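Side-chain contacts in probable N-glycosylase/DNA lyase (Thermotoga maritima, PDB 3N0U), which is a probable DNA glycosylase/lyase of the helix-hairpin-helix superfamily, with a fold made of helices and no strands: residues D49-L54 against G114-L119; F130-A135 against K141-F146; H169-E174 against E188-K193. All blocks are in the same frame, centred on the assembly; numbering follows the deposited sequence. Where two conformers were deposited one is given.

Interaction 1 of 3, residues D49-L54 against G114-L119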
ATOM      1  N   ASP A  49     -14.492   7.508   3.247  1.00 19.50           N
ATOM      2  CA  ASP A  49     -13.080   7.780   3.503  1.00 19.07           C
ATOM      3  C   ASP A  49     -12.220   6.547   3.151  1.00 18.34           C
ATOM      4  O   ASP A  49     -11.126   6.642   2.562  1.00 19.47           O
ATOM      5  CB  ASP A  49     -12.849   8.107   4.983  1.00 21.57           C
ATOM      6  CG  ASP A  49     -13.470   9.422   5.425  1.00 25.69           C
ATOM      7  OD1 ASP A  49     -13.682  10.321   4.573  1.00 26.45           O
ATOM      8  OD2 ASP A  49     -13.723   9.561   6.658  1.00 27.37           O
ATOM      9  N   LEU A  50     -12.695   5.377   3.542  1.00 17.18           N
ATOM     10  CA  LEU A  50     -11.965   4.155   3.263  1.00 17.45           C
ATOM     11  C   LEU A  50     -11.955   3.890   1.758  1.00 16.16           C
ATOM     12  O   LEU A  50     -10.960   3.434   1.205  1.00 16.34           O
ATOM     13  CB  LEU A  50     -12.601   2.975   4.003  1.00 17.02           C
ATOM     14  CG  LEU A  50     -12.476   3.039   5.528  1.00 18.19           C
ATOM     15  CD1 LEU A  50     -13.302   1.959   6.147  1.00 20.18           C
ATOM     16  CD2 LEU A  50     -11.030   2.886   5.949  1.00 19.88           C
ATOM     17  N   PHE A  51     -13.061   4.187   1.090  1.00 18.02           N
ATOM     18  CA  PHE A  51     -13.137   3.994  -0.350  1.00 17.58           C
ATOM     19  C   PHE A  51     -12.125   4.869  -1.094  1.00 16.59           C
ATOM     20  O   PHE A  51     -11.537   4.459  -2.101  1.00 17.72           O
ATOM     21  CB  PHE A  51     -14.545   4.296  -0.882  1.00 18.49           C
ATOM     22  CG  PHE A  51     -14.713   3.892  -2.307  1.00 15.84           C
ATOM     23  CD1 PHE A  51     -14.566   4.812  -3.333  1.00 19.62           C
ATOM     24  CD2 PHE A  51     -14.925   2.565  -2.626  1.00 19.86           C
ATOM     25  CE1 PHE A  51     -14.699   4.417  -4.652  1.00 20.15           C
ATOM     26  CE2 PHE A  51     -15.028   2.169  -3.931  1.00 17.71           C
ATOM     27  CZ  PHE A  51     -14.912   3.091  -4.944  1.00 19.47           C
ATOM     28  N   CYS A  52     -11.919   6.078  -0.607  1.00 17.75           N
ATOM     29  CA  CYS A  52     -10.954   6.952  -1.259  0.58 17.31           C
ATOM     30  C   CYS A  52      -9.536   6.405  -1.085  1.00 17.55           C
ATOM     31  O   CYS A  52      -8.714   6.515  -1.998  1.00 18.25           O
ATOM     32  CB  CYS A  52     -11.068   8.372  -0.730  0.58 18.06           C
ATOM     33  SG  CYS A  52     -12.592   9.188  -1.247  0.58 22.37           S
ATOM     34  N   GLU A  53      -9.254   5.792   0.051  1.00 16.44           N
ATOM     35  CA  GLU A  53      -7.957   5.165   0.257  1.00 15.63           C
ATOM     36  C   GLU A  53      -7.806   3.923  -0.620  1.00 14.03           C
ATOM     37  O   GLU A  53      -6.747   3.660  -1.158  1.00 15.81           O
ATOM     38  CB  GLU A  53      -7.751   4.793   1.717  1.00 16.63           C
ATOM     39  CG  GLU A  53      -6.292   4.486   2.061  1.00 22.24           C
ATOM     40  CD  GLU A  53      -5.402   5.708   1.906  1.00 27.30           C
ATOM     41  OE1 GLU A  53      -5.919   6.852   1.840  1.00 36.79           O
ATOM     42  OE2 GLU A  53      -4.188   5.524   1.789  1.00 45.00           O
ATOM     43  N   LEU A  54      -8.867   3.140  -0.757  1.00 16.61           N
ATOM     44  CA  LEU A  54      -8.823   2.014  -1.672  1.00 15.12           C
ATOM     45  C   LEU A  54      -8.532   2.509  -3.095  1.00 15.10           C
ATOM     46  O   LEU A  54      -7.748   1.899  -3.824  1.00 16.51           O
ATOM     47  CB  LEU A  54     -10.146   1.230  -1.626  1.00 14.17           C
ATOM     48  CG  LEU A  54     -10.161  -0.016  -2.487  1.00 16.62           C
ATOM     49  CD1 LEU A  54      -9.183  -1.073  -1.942  1.00 21.89           C
ATOM     50  CD2 LEU A  54     -11.581  -0.563  -2.545  1.00 21.32           C
ATOM     51  N   GLY A 114     -20.072   0.139   2.008  1.00 24.07           N
ATOM     52  CA  GLY A 114     -20.900  -0.553   2.979  1.00 28.08           C
ATOM     53  C   GLY A 114     -20.205  -1.742   3.619  1.00 26.02           C
ATOM     54  O   GLY A 114     -20.649  -2.235   4.673  1.00 32.30           O
ATOM     55  N   LYS A 115     -19.119  -2.198   2.995  1.00 26.34           N
ATOM     56  CA  LYS A 115     -18.407  -3.394   3.441  1.00 23.70           C
ATOM     57  C   LYS A 115     -17.009  -3.084   3.980  1.00 23.67           C
ATOM     58  O   LYS A 115     -16.389  -3.943   4.611  1.00 22.84           O
ATOM     59  CB  LYS A 115     -18.250  -4.371   2.266  1.00 24.49           C
ATOM     60  CG  LYS A 115     -19.549  -4.967   1.757  1.00 48.73           C
ATOM     61  CD  LYS A 115     -19.343  -5.707   0.447  1.00 67.10           C
ATOM     62  CE  LYS A 115     -20.475  -6.694   0.195  1.00 85.29           C
ATOM     63  NZ  LYS A 115     -21.811  -6.110   0.501  1.00 91.49           N
ATOM     64  N   LEU A 116     -16.503  -1.871   3.742  1.00 21.02           N
ATOM     65  CA  LEU A 116     -15.089  -1.583   4.023  1.00 21.27           C
ATOM     66  C   LEU A 116     -14.752  -1.452   5.507  1.00 22.13           C
ATOM     67  O   LEU A 116     -13.682  -1.873   5.913  1.00 22.50           O
ATOM     68  CB  LEU A 116     -14.611  -0.330   3.265  1.00 20.12           C
ATOM     69  CG  LEU A 116     -14.648  -0.479   1.752  1.00 21.53           C
ATOM     70  CD1 LEU A 116     -14.251   0.823   1.066  1.00 23.93           C
ATOM     71  CD2 LEU A 116     -13.719  -1.608   1.310  1.00 25.08           C
ATOM     72  N   LYS A 117     -15.648  -0.873   6.312  1.00 23.39           N
ATOM     73  CA  LYS A 117     -15.364  -0.716   7.741  1.00 25.86           C
ATOM     74  C   LYS A 117     -15.165  -2.089   8.376  1.00 29.71           C
ATOM     75  O   LYS A 117     -14.234  -2.304   9.151  1.00 26.32           O
ATOM     76  CB  LYS A 117     -16.478   0.050   8.471  1.00 24.10           C
ATOM     77  CG  LYS A 117     -16.506   1.541   8.128  1.00 29.59           C
ATOM     78  CD  LYS A 117     -17.538   2.312   8.938  1.00 39.25           C
ATOM     79  CE  LYS A 117     -17.119   2.467  10.386  1.00 66.45           C
ATOM     80  NZ  LYS A 117     -18.135   3.234  11.161  1.00 78.84           N
ATOM     81  N   ASN A 118     -16.029  -3.033   8.031  1.00 24.30           N
ATOM     82  CA  ASN A 118     -15.895  -4.368   8.571  1.00 28.74           C
ATOM     83  C   ASN A 118     -14.600  -5.030   8.072  1.00 29.94           C
ATOM     84  O   ASN A 118     -13.903  -5.671   8.843  1.00 27.12           O
ATOM     85  CB  ASN A 118     -17.120  -5.202   8.220  1.00 35.17           C
ATOM     86  CG  ASN A 118     -17.098  -6.563   8.879  1.00 44.84           C
ATOM     87  OD1 ASN A 118     -16.364  -7.451   8.460  1.00 47.01           O
ATOM     88  ND2 ASN A 118     -17.902  -6.733   9.918  1.00 53.80           N
ATOM     89  N   LEU A 119     -14.254  -4.840   6.798  1.00 24.76           N
ATOM     90  CA  LEU A 119     -13.037  -5.444   6.256  1.00 24.96           C
ATOM     91  C   LEU A 119     -11.818  -4.941   6.998  1.00 23.47           C
ATOM     92  O   LEU A 119     -10.904  -5.701   7.300  1.00 25.97           O
ATOM     93  CB  LEU A 119     -12.861  -5.136   4.762  1.00 27.42           C
ATOM     94  CG  LEU A 119     -13.619  -5.994   3.765  1.00 37.03           C
ATOM     95  CD1 LEU A 119     -13.566  -5.334   2.399  1.00 41.45           C
ATOM     96  CD2 LEU A 119     -13.051  -7.397   3.717  1.00 33.13           C
TER

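Interaction 2 of 3, residues F130-A135 against K141-F146. With NA (sodium ion), chain D.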
ATOM      1  N   PHE A 130     -10.045 -11.310   0.472  1.00 19.45           N
ATOM      2  CA  PHE A 130     -11.292 -10.776  -0.070  1.00 20.09           C
ATOM      3  C   PHE A 130     -11.054  -9.712  -1.119  1.00 18.73           C
ATOM      4  O   PHE A 130     -11.670  -9.722  -2.167  1.00 21.10           O
ATOM      5  CB  PHE A 130     -12.167 -10.195   1.033  1.00 20.90           C
ATOM      6  CG  PHE A 130     -13.411  -9.535   0.508  1.00 21.49           C
ATOM      7  CD1 PHE A 130     -13.408  -8.192   0.174  1.00 26.04           C
ATOM      8  CD2 PHE A 130     -14.560 -10.275   0.295  1.00 26.83           C
ATOM      9  CE1 PHE A 130     -14.545  -7.587  -0.337  1.00 25.82           C
ATOM     10  CE2 PHE A 130     -15.708  -9.672  -0.216  1.00 29.80           C
ATOM     11  CZ  PHE A 130     -15.697  -8.335  -0.534  1.00 29.20           C
ATOM     12  N   LEU A 131     -10.155  -8.787  -0.825  1.00 19.09           N
ATOM     13  CA  LEU A 131      -9.893  -7.689  -1.730  1.00 22.38           C
ATOM     14  C   LEU A 131      -9.212  -8.178  -2.991  1.00 18.80           C
ATOM     15  O   LEU A 131      -9.507  -7.699  -4.075  1.00 19.35           O
ATOM     16  CB  LEU A 131      -9.028  -6.642  -1.034  1.00 21.45           C
ATOM     17  CG  LEU A 131      -9.733  -5.861   0.064  1.00 21.04           C
ATOM     18  CD1 LEU A 131      -8.703  -5.115   0.889  1.00 25.34           C
ATOM     19  CD2 LEU A 131     -10.805  -4.909  -0.507  1.00 20.94           C
ATOM     20  N   VAL A 132      -8.278  -9.107  -2.864  1.00 18.10           N
ATOM     21  CA  VAL A 132      -7.653  -9.679  -4.044  1.00 19.32           C
ATOM     22  C   VAL A 132      -8.703 -10.266  -4.976  1.00 23.70           C
ATOM     23  O   VAL A 132      -8.672 -10.050  -6.195  1.00 20.66           O
ATOM     24  CB  VAL A 132      -6.632 -10.757  -3.675  1.00 22.44           C
ATOM     25  CG1 VAL A 132      -6.145 -11.475  -4.915  1.00 26.32           C
ATOM     26  CG2 VAL A 132      -5.450 -10.129  -2.954  1.00 20.29           C
ATOM     27  N   ARG A 133      -9.651 -11.003  -4.422  1.00 21.75           N
ATOM     28  CA  ARG A 133     -10.635 -11.660  -5.270  1.00 20.93           C
ATOM     29  C   ARG A 133     -11.703 -10.706  -5.817  1.00 20.93           C
ATOM     30  O   ARG A 133     -12.188 -10.891  -6.942  1.00 25.55           O
ATOM     31  CB  ARG A 133     -11.317 -12.811  -4.524  1.00 23.46           C
ATOM     32  CG  ARG A 133     -12.308 -13.590  -5.403  1.00 34.05           C
ATOM     33  CD  ARG A 133     -12.913 -14.766  -4.682  1.00 37.18           C
ATOM     34  NE  ARG A 133     -11.877 -15.637  -4.146  1.00 42.13           N
ATOM     35  CZ  ARG A 133     -11.315 -16.645  -4.808  1.00 54.63           C
ATOM     36  NH1 ARG A 133     -11.683 -16.922  -6.056  1.00 57.77           N
ATOM     37  NH2 ARG A 133     -10.377 -17.379  -4.218  1.00 40.97           N
ATOM     38  N   ASN A 134     -12.056  -9.686  -5.034  1.00 21.44           N
ATOM     39  CA  ASN A 134     -13.278  -8.927  -5.284  1.00 21.86           C
ATOM     40  C   ASN A 134     -13.111  -7.469  -5.690  1.00 21.00           C
ATOM     41  O   ASN A 134     -14.020  -6.878  -6.266  1.00 27.30           O
ATOM     42  CB  ASN A 134     -14.180  -9.034  -4.057  1.00 21.24           C
ATOM     43  CG  ASN A 134     -14.694 -10.430  -3.866  1.00 26.11           C
ATOM     44  OD1 ASN A 134     -14.292 -11.142  -2.942  1.00 31.44           O
ATOM     45  ND2 ASN A 134     -15.582 -10.842  -4.747  1.00 34.82           N
ATOM     46  N   ALA A 135     -11.963  -6.883  -5.378  1.00 17.85           N
ATOM     47  CA  ALA A 135     -11.741  -5.479  -5.716  1.00 18.34           C
ATOM     48  C   ALA A 135     -10.938  -5.359  -6.990  1.00 19.73           C
ATOM     49  O   ALA A 135      -9.837  -5.864  -7.066  1.00 21.36           O
ATOM     50  CB  ALA A 135     -11.023  -4.771  -4.575  1.00 20.18           C
ATOM     51  N   LYS A 141      -0.371  -7.084  -3.546  1.00 18.50           N
ATOM     52  CA  LYS A 141       0.411  -5.948  -3.086  1.00 17.08           C
ATOM     53  C   LYS A 141      -0.496  -4.786  -2.718  1.00 15.74           C
ATOM     54  O   LYS A 141      -0.330  -4.161  -1.670  1.00 17.07           O
ATOM     55  CB  LYS A 141       1.370  -5.512  -4.198  1.00 25.31           C
ATOM     56  CG  LYS A 141       2.206  -4.303  -3.890  1.00 27.78           C
ATOM     57  CD  LYS A 141       2.864  -3.805  -5.182  1.00 39.68           C
ATOM     58  CE  LYS A 141       1.933  -2.896  -5.967  1.00 50.08           C
ATOM     59  NZ  LYS A 141       2.090  -3.068  -7.427  1.00 59.98           N
ATOM     60  N   GLU A 142      -1.450  -4.482  -3.590  1.00 17.44           N
ATOM     61  CA  GLU A 142      -2.303  -3.327  -3.377  1.00 16.43           C
ATOM     62  C   GLU A 142      -3.287  -3.537  -2.231  1.00 13.91           C
ATOM     63  O   GLU A 142      -3.648  -2.588  -1.546  1.00 16.00           O
ATOM     64  CB  GLU A 142      -3.044  -2.977  -4.673  1.00 18.72           C
ATOM     65  CG  GLU A 142      -2.138  -2.649  -5.871  1.00 26.08           C
ATOM     66  CD  GLU A 142      -1.490  -3.883  -6.627  1.00 27.37           C
ATOM     67  OE1 GLU A 142      -1.855  -5.083  -6.445  1.00 22.14           O
ATOM     68  OE2 GLU A 142      -0.594  -3.611  -7.460  1.00 36.07           O
ATOM     69  N   ALA A 143      -3.734  -4.775  -2.029  1.00 16.24           N
ATOM     70  CA  ALA A 143      -4.608  -5.081  -0.899  1.00 18.58           C
ATOM     71  C   ALA A 143      -3.840  -4.916   0.408  1.00 13.58           C
ATOM     72  O   ALA A 143      -4.369  -4.376   1.394  1.00 16.26           O
ATOM     73  CB  ALA A 143      -5.131  -6.493  -1.001  1.00 19.46           C
ATOM     74  N   SER A 144      -2.595  -5.381   0.437  1.00 17.01           N
ATOM     75  CA  SER A 144      -1.742  -5.167   1.601  1.00 18.38           C
ATOM     76  C   SER A 144      -1.546  -3.693   1.887  1.00 15.68           C
ATOM     77  O   SER A 144      -1.589  -3.263   3.030  1.00 16.78           O
ATOM     78  CB  SER A 144      -0.384  -5.813   1.378  1.00 17.87           C
ATOM     79  OG  SER A 144      -0.542  -7.192   1.072  1.00 18.49           O
ATOM     80  N   HIS A 145      -1.332  -2.938   0.826  1.00 15.39           N
ATOM     81  CA  HIS A 145      -1.128  -1.504   0.893  1.00 15.52           C
ATOM     82  C   HIS A 145      -2.336  -0.787   1.490  1.00 15.05           C
ATOM     83  O   HIS A 145      -2.186   0.031   2.408  1.00 16.51           O
ATOM     84  CB  HIS A 145      -0.862  -1.011  -0.524  1.00 16.39           C
ATOM     85  CG  HIS A 145      -0.381   0.396  -0.612  1.00 16.66           C
ATOM     86  ND1 HIS A 145      -0.175   1.019  -1.822  1.00 29.26           N
ATOM     87  CD2 HIS A 145      -0.036   1.295   0.341  1.00 18.01           C
ATOM     88  CE1 HIS A 145       0.262   2.249  -1.615  1.00 26.82           C
ATOM     89  NE2 HIS A 145       0.356   2.442  -0.310  1.00 22.89           N
ATOM     90  N   PHE A 146      -3.524  -1.097   0.967  1.00 15.48           N
ATOM     91  CA  PHE A 146      -4.758  -0.518   1.484  1.00 15.39           C
ATOM     92  C   PHE A 146      -4.900  -0.811   2.985  1.00 15.48           C
ATOM     93  O   PHE A 146      -5.152   0.097   3.793  1.00 17.47           O
ATOM     94  CB  PHE A 146      -5.974  -1.064   0.717  1.00 16.76           C
ATOM     95  CG  PHE A 146      -7.306  -0.740   1.357  1.00 15.56           C
ATOM     96  CD1 PHE A 146      -7.798   0.543   1.346  1.00 15.82           C
ATOM     97  CD2 PHE A 146      -8.033  -1.726   1.969  1.00 17.33           C
ATOM     98  CE1 PHE A 146      -9.001   0.836   1.932  1.00 17.89           C
ATOM     99  CE2 PHE A 146      -9.237  -1.435   2.570  1.00 19.48           C
ATOM    100  CZ  PHE A 146      -9.715  -0.147   2.544  1.00 18.26           C
TER
HETATM  101 NA    NA D 208      -8.680  -7.877  -7.078  1.00 22.12          NA
HETATM  102  O   HOH W   1     -10.588  -8.888  -8.616  1.00 42.67           O
HETATM  103  O   HOH W   2      -7.265  -7.476  -9.125  1.00 33.97           O

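Interaction 3 of 3, residues H169-E174 against E188-K193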
ATOM      1  N   HIS A 169      19.942  -8.171  -1.305  1.00 35.24           N
ATOM      2  CA  HIS A 169      20.520  -8.585  -0.032  1.00 38.53           C
ATOM      3  C   HIS A 169      20.346 -10.072   0.234  1.00 39.82           C
ATOM      4  O   HIS A 169      20.480 -10.536   1.372  1.00 36.87           O
ATOM      5  CB  HIS A 169      19.948  -7.741   1.101  1.00 36.42           C
ATOM      6  CG  HIS A 169      20.415  -6.325   1.055  1.00 35.79           C
ATOM      7  ND1 HIS A 169      19.701  -5.324   0.432  1.00 36.87           N
ATOM      8  CD2 HIS A 169      21.555  -5.754   1.502  1.00 31.89           C
ATOM      9  CE1 HIS A 169      20.367  -4.189   0.529  1.00 35.79           C
ATOM     10  NE2 HIS A 169      21.498  -4.423   1.167  1.00 35.71           N
ATOM     11  N   GLY A 170      20.055 -10.808  -0.832  1.00 37.58           N
ATOM     12  CA  GLY A 170      20.066 -12.255  -0.798  1.00 37.77           C
ATOM     13  C   GLY A 170      18.874 -12.905  -0.125  1.00 39.23           C
ATOM     14  O   GLY A 170      18.911 -14.100   0.137  1.00 36.42           O
ATOM     15  N   LEU A 171      17.821 -12.141   0.154  1.00 34.45           N
ATOM     16  CA  LEU A 171      16.653 -12.692   0.832  1.00 35.26           C
ATOM     17  C   LEU A 171      15.785 -13.520  -0.110  1.00 31.82           C
ATOM     18  O   LEU A 171      15.125 -14.470   0.303  1.00 35.12           O
ATOM     19  CB  LEU A 171      15.820 -11.570   1.452  1.00 30.88           C
ATOM     20  CG  LEU A 171      16.539 -10.785   2.540  1.00 39.97           C
ATOM     21  CD1 LEU A 171      15.671  -9.651   3.018  1.00 35.18           C
ATOM     22  CD2 LEU A 171      16.902 -11.699   3.697  1.00 47.53           C
ATOM     23  N   ILE A 172      15.773 -13.137  -1.376  1.00 35.08           N
ATOM     24  CA  ILE A 172      15.082 -13.912  -2.392  1.00 31.84           C
ATOM     25  C   ILE A 172      16.021 -14.019  -3.572  1.00 37.82           C
ATOM     26  O   ILE A 172      16.965 -13.238  -3.690  1.00 37.06           O
ATOM     27  CB  ILE A 172      13.727 -13.276  -2.819  1.00 40.09           C
ATOM     28  CG1 ILE A 172      13.947 -11.880  -3.404  1.00 30.12           C
ATOM     29  CG2 ILE A 172      12.764 -13.225  -1.637  1.00 34.18           C
ATOM     30  CD1 ILE A 172      12.652 -11.139  -3.807  1.00 33.59           C
ATOM     31  N   GLN A 173      15.785 -15.003  -4.430  1.00 39.95           N
ATOM     32  CA  GLN A 173      16.693 -15.270  -5.537  1.00 57.41           C
ATOM     33  C   GLN A 173      16.234 -14.582  -6.812  1.00 55.72           C
ATOM     34  O   GLN A 173      17.053 -14.203  -7.646  1.00 56.13           O
ATOM     35  CB  GLN A 173      16.827 -16.779  -5.764  1.00 71.43           C
ATOM     36  CG  GLN A 173      17.888 -17.443  -4.890  1.00 82.77           C
ATOM     37  CD  GLN A 173      17.671 -17.190  -3.407  1.00 88.05           C
ATOM     38  OE1 GLN A 173      16.702 -17.673  -2.817  1.00 85.05           O
ATOM     39  NE2 GLN A 173      18.574 -16.423  -2.797  1.00 91.13           N
ATOM     40  N   GLU A 174      14.923 -14.415  -6.955  1.00 55.50           N
ATOM     41  CA  GLU A 174      14.357 -13.790  -8.142  1.00 58.71           C
ATOM     42  C   GLU A 174      13.182 -12.894  -7.771  1.00 52.67           C
ATOM     43  O   GLU A 174      12.489 -13.143  -6.783  1.00 49.73           O
ATOM     44  CB  GLU A 174      13.886 -14.862  -9.124  1.00 78.03           C
ATOM     45  CG  GLU A 174      12.783 -15.761  -8.575  1.00 88.49           C
ATOM     46  CD  GLU A 174      12.491 -16.948  -9.478  1.00 88.42           C
ATOM     47  OE1 GLU A 174      11.954 -16.732 -10.586  1.00 89.64           O
ATOM     48  OE2 GLU A 174      12.806 -18.093  -9.086  1.00 83.55           O
ATOM     49  N   GLU A 188       6.467 -12.623   1.958  1.00 22.86           N
ATOM     50  CA  GLU A 188       6.080 -11.770   3.069  1.00 21.36           C
ATOM     51  C   GLU A 188       6.657 -12.287   4.389  1.00 21.36           C
ATOM     52  O   GLU A 188       7.106 -11.497   5.223  1.00 20.84           O
ATOM     53  CB  GLU A 188       4.563 -11.675   3.145  1.00 22.75           C
ATOM     54  CG  GLU A 188       4.012 -11.017   4.408  1.00 21.90           C
ATOM     55  CD  GLU A 188       2.494 -10.893   4.344  1.00 21.57           C
ATOM     56  OE1 GLU A 188       1.790 -11.939   4.405  1.00 24.74           O
ATOM     57  OE2 GLU A 188       1.998  -9.743   4.199  1.00 22.13           O
ATOM     58  N   GLU A 189       6.666 -13.602   4.582  1.00 23.23           N
ATOM     59  CA  GLU A 189       7.155 -14.165   5.835  1.00 25.50           C
ATOM     60  C   GLU A 189       8.670 -13.974   5.946  1.00 24.17           C
ATOM     61  O   GLU A 189       9.190 -13.753   7.036  1.00 26.79           O
ATOM     62  CB  GLU A 189       6.762 -15.644   5.962  1.00 28.13           C
ATOM     63  CG  GLU A 189       7.383 -16.367   7.151  1.00 31.74           C
ATOM     64  CD  GLU A 189       6.945 -15.814   8.509  1.00 40.10           C
ATOM     65  OE1 GLU A 189       5.925 -15.094   8.591  1.00 39.80           O
ATOM     66  OE2 GLU A 189       7.623 -16.108   9.513  1.00 42.03           O
ATOM     67  N   ILE A 190       9.384 -14.075   4.826  1.00 23.27           N
ATOM     68  CA  ILE A 190      10.809 -13.760   4.813  1.00 25.08           C
ATOM     69  C   ILE A 190      11.055 -12.330   5.309  1.00 25.22           C
ATOM     70  O   ILE A 190      11.907 -12.081   6.161  1.00 28.17           O
ATOM     71  CB  ILE A 190      11.384 -13.898   3.397  1.00 24.12           C
ATOM     72  CG1 ILE A 190      11.378 -15.367   2.974  1.00 27.45           C
ATOM     73  CG2 ILE A 190      12.774 -13.333   3.329  1.00 27.20           C
ATOM     74  CD1 ILE A 190      11.892 -15.613   1.549  1.00 36.48           C
ATOM     75  N   LEU A 191      10.302 -11.382   4.771  1.00 22.46           N
ATOM     76  CA  LEU A 191      10.462  -9.996   5.168  1.00 19.83           C
ATOM     77  C   LEU A 191       9.993  -9.765   6.599  1.00 19.63           C
ATOM     78  O   LEU A 191      10.485  -8.852   7.255  1.00 21.26           O
ATOM     79  CB  LEU A 191       9.704  -9.065   4.216  1.00 20.52           C
ATOM     80  CG  LEU A 191      10.132  -7.593   4.247  1.00 22.13           C
ATOM     81  CD1 LEU A 191      11.572  -7.437   3.861  1.00 22.08           C
ATOM     82  CD2 LEU A 191       9.263  -6.760   3.305  1.00 24.09           C
ATOM     83  N   ARG A 192       9.036 -10.564   7.073  1.00 20.74           N
ATOM     84  CA  ARG A 192       8.549 -10.398   8.436  1.00 23.70           C
ATOM     85  C   ARG A 192       9.668 -10.705   9.400  1.00 25.35           C
ATOM     86  O   ARG A 192       9.817 -10.040  10.415  1.00 23.55           O
ATOM     87  CB  ARG A 192       7.349 -11.294   8.752  1.00 25.17           C
ATOM     88  CG  ARG A 192       6.710 -10.961  10.099  1.00 25.54           C
ATOM     89  CD  ARG A 192       5.834 -12.089  10.666  1.00 31.97           C
ATOM     90  NE  ARG A 192       6.592 -13.325  10.897  1.00 38.71           N
ATOM     91  CZ  ARG A 192       7.491 -13.508  11.863  1.00 48.13           C
ATOM     92  NH1 ARG A 192       7.776 -12.534  12.719  1.00 48.12           N
ATOM     93  NH2 ARG A 192       8.117 -14.676  11.971  1.00 48.52           N
ATOM     94  N   LYS A 193      10.449 -11.729   9.093  1.00 25.33           N
ATOM     95  CA  LYS A 193      11.545 -12.084   9.980  1.00 28.34           C
ATOM     96  C   LYS A 193      12.595 -10.973  10.014  1.00 26.52           C
ATOM     97  O   LYS A 193      13.209 -10.743  11.045  1.00 30.74           O
ATOM     98  CB  LYS A 193      12.163 -13.428   9.591  1.00 29.79           C
ATOM     99  CG  LYS A 193      11.232 -14.620   9.826  1.00 33.60           C
ATOM    100  CD  LYS A 193      11.849 -15.909   9.283  1.00 52.89           C
ATOM    101  CE  LYS A 193      11.184 -17.159   9.865  1.00 62.78           C
ATOM    102  NZ  LYS A 193      10.081 -17.696   9.022  1.00 66.95           N
TER

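Interaction 1 of 3, residues D49-L54 against G114-L119
L50 and L116 hold CG in matching positions, opposite the carbonyl carbon and beside the backbone N (chi1 -67° and -64°). Each leucine therefore reaches past the other's CB to the facing backbone. L50 CD1 lies 3.7 Å from K117 N and 3.9 Å from L116 CB. In return, L116 CD1 comes within 3.6 Å of F51 N. The two CB atoms, L50 CB and L116 CB, are 3.9 Å apart between these reaches. F51 swings its CG anti to the backbone N (chi1 -170°), and its ring meets L116 CD1 at the edge, near the ring plane; F51 CD2 is 4.1 Å from L116 CD1. This is the start of helix 116-121 set against helix 47-59 in an all-helical glycosylase fold. E47, the first residue of helix 47-59, joins the two by hydrogen bonds, as its carboxylate oxygens accept from the backbone N of L116 and K117. K117 stays at the margin. K117 CG touches L50 CD1 at 3.8 Å, and the chain then bends at chi3 and carries the ammonium away. Around the contact, L41 of helix 13-44 touches L50, and I106 and N109 of helix 99-109 touch F51.

Interaction 2 of 3, residues F130-A135 against K141-F146
L131 faces helix 140-148 from its CB outward. L131 CB rests on A143 CB at 3.9 Å, where the small alanine lets the two backbones come close. CG stands opposite the carbonyl carbon (chi1 -70°) and carries the two branches. L131 CD1 goes to the F146 ring and meets F146 CD2 at 3.6 Å, with the two side chains crossing at about a right angle. L131 CD2 turns to its own segment and lies 4.1 Å from A135 CB. L119 of helix 116-121 also touches this leucine. One residue on, V132 CG2 adds a looser touch to A143 CB at 4.1 Å. The axes of the short helical segments approach to 9.0 Å, with 131° between their N-to-C directions. With the turn between them, helices 124-134 and 140-148 make the helix-hairpin-helix that names the superfamily. Its sodium ion is bound by V132 O at 2.4 Å, A135 O at 2.3 Å, I138 O and two waters. Within 141-146, away from the contact, K141 NZ forms a salt bridge with E142 OE2 at 2.7 Å, meeting it from above the carboxylate plane, while E142 OE1 accepts from G139 N in the hairpin. Between the two segments the contact is thus apolar, with no hydrogen bond. The ion sees five neutral oxygens, so carbonyl and water dipoles probably do most to offset its charge.

Interaction 3 of 3, residues H169-E174 against E188-K193
I190 makes the close part of this contact, with both of its methyls against the chain after helix 160-168. I190 CD1 reaches L171 O at 3.6 Å, a methyl against a carbonyl oxygen. The same CD1 lies 4.1 Å from I172 CG2, and the two isoleucines approach at a slant. I190 CG2 takes L171 CB at 4.0 Å. I172 holds CG1 in the crowded position between backbone N and carbonyl carbon (chi1 60°), which sets its CG2 on the side of I190. M166 of helix 160-168 touches all three residues, and V194 and V187 of helix 181-198 extend the patch. The turn that brings L171 here is a Schellman motif. G170, at positive phi, is its C-prime residue, and L171 N bonds back to M166 O as helix 160-168 ends. The solvent side is polar and looser. Q173 and E174 follow the turn, exposed and poorly ordered. On helix 181-198, E189 turns from the loop to R192 and K193. R192 grips it side-on: NE gives to E189 OE1 at 3.0 Å and NH2 to E189 OE2 at 2.9 Å, both on the syn side. K193 NZ takes the anti lone pair of E189 OE2 at 3.0 Å. That oxygen accepts from two cationic groups, which would probably steady the carboxylate's negative charge.

The three contacts follow one another along the chain without overlap. Interactions 1 and 2 are neighbours, their centres 12 Å apart. F146 of interaction 2 packs on L50 and L54 of helix 47-59, and L119 of helix 116-121 meets F130 of helix 124-134, the next helix in the chain. The helix-hairpin-helix is thus built onto the helices of interaction 1. Interaction 3, the loop after helix 160-168 against helix 181-198, lies farther off, its centre 21 Å from that of interaction 2 and 30 Å from that of interaction 1, across the chain's centre. Its nearest atoms come within about 5 Å of interaction 2 but do not touch. The sodium-bearing motif therefore sits between two helical regions.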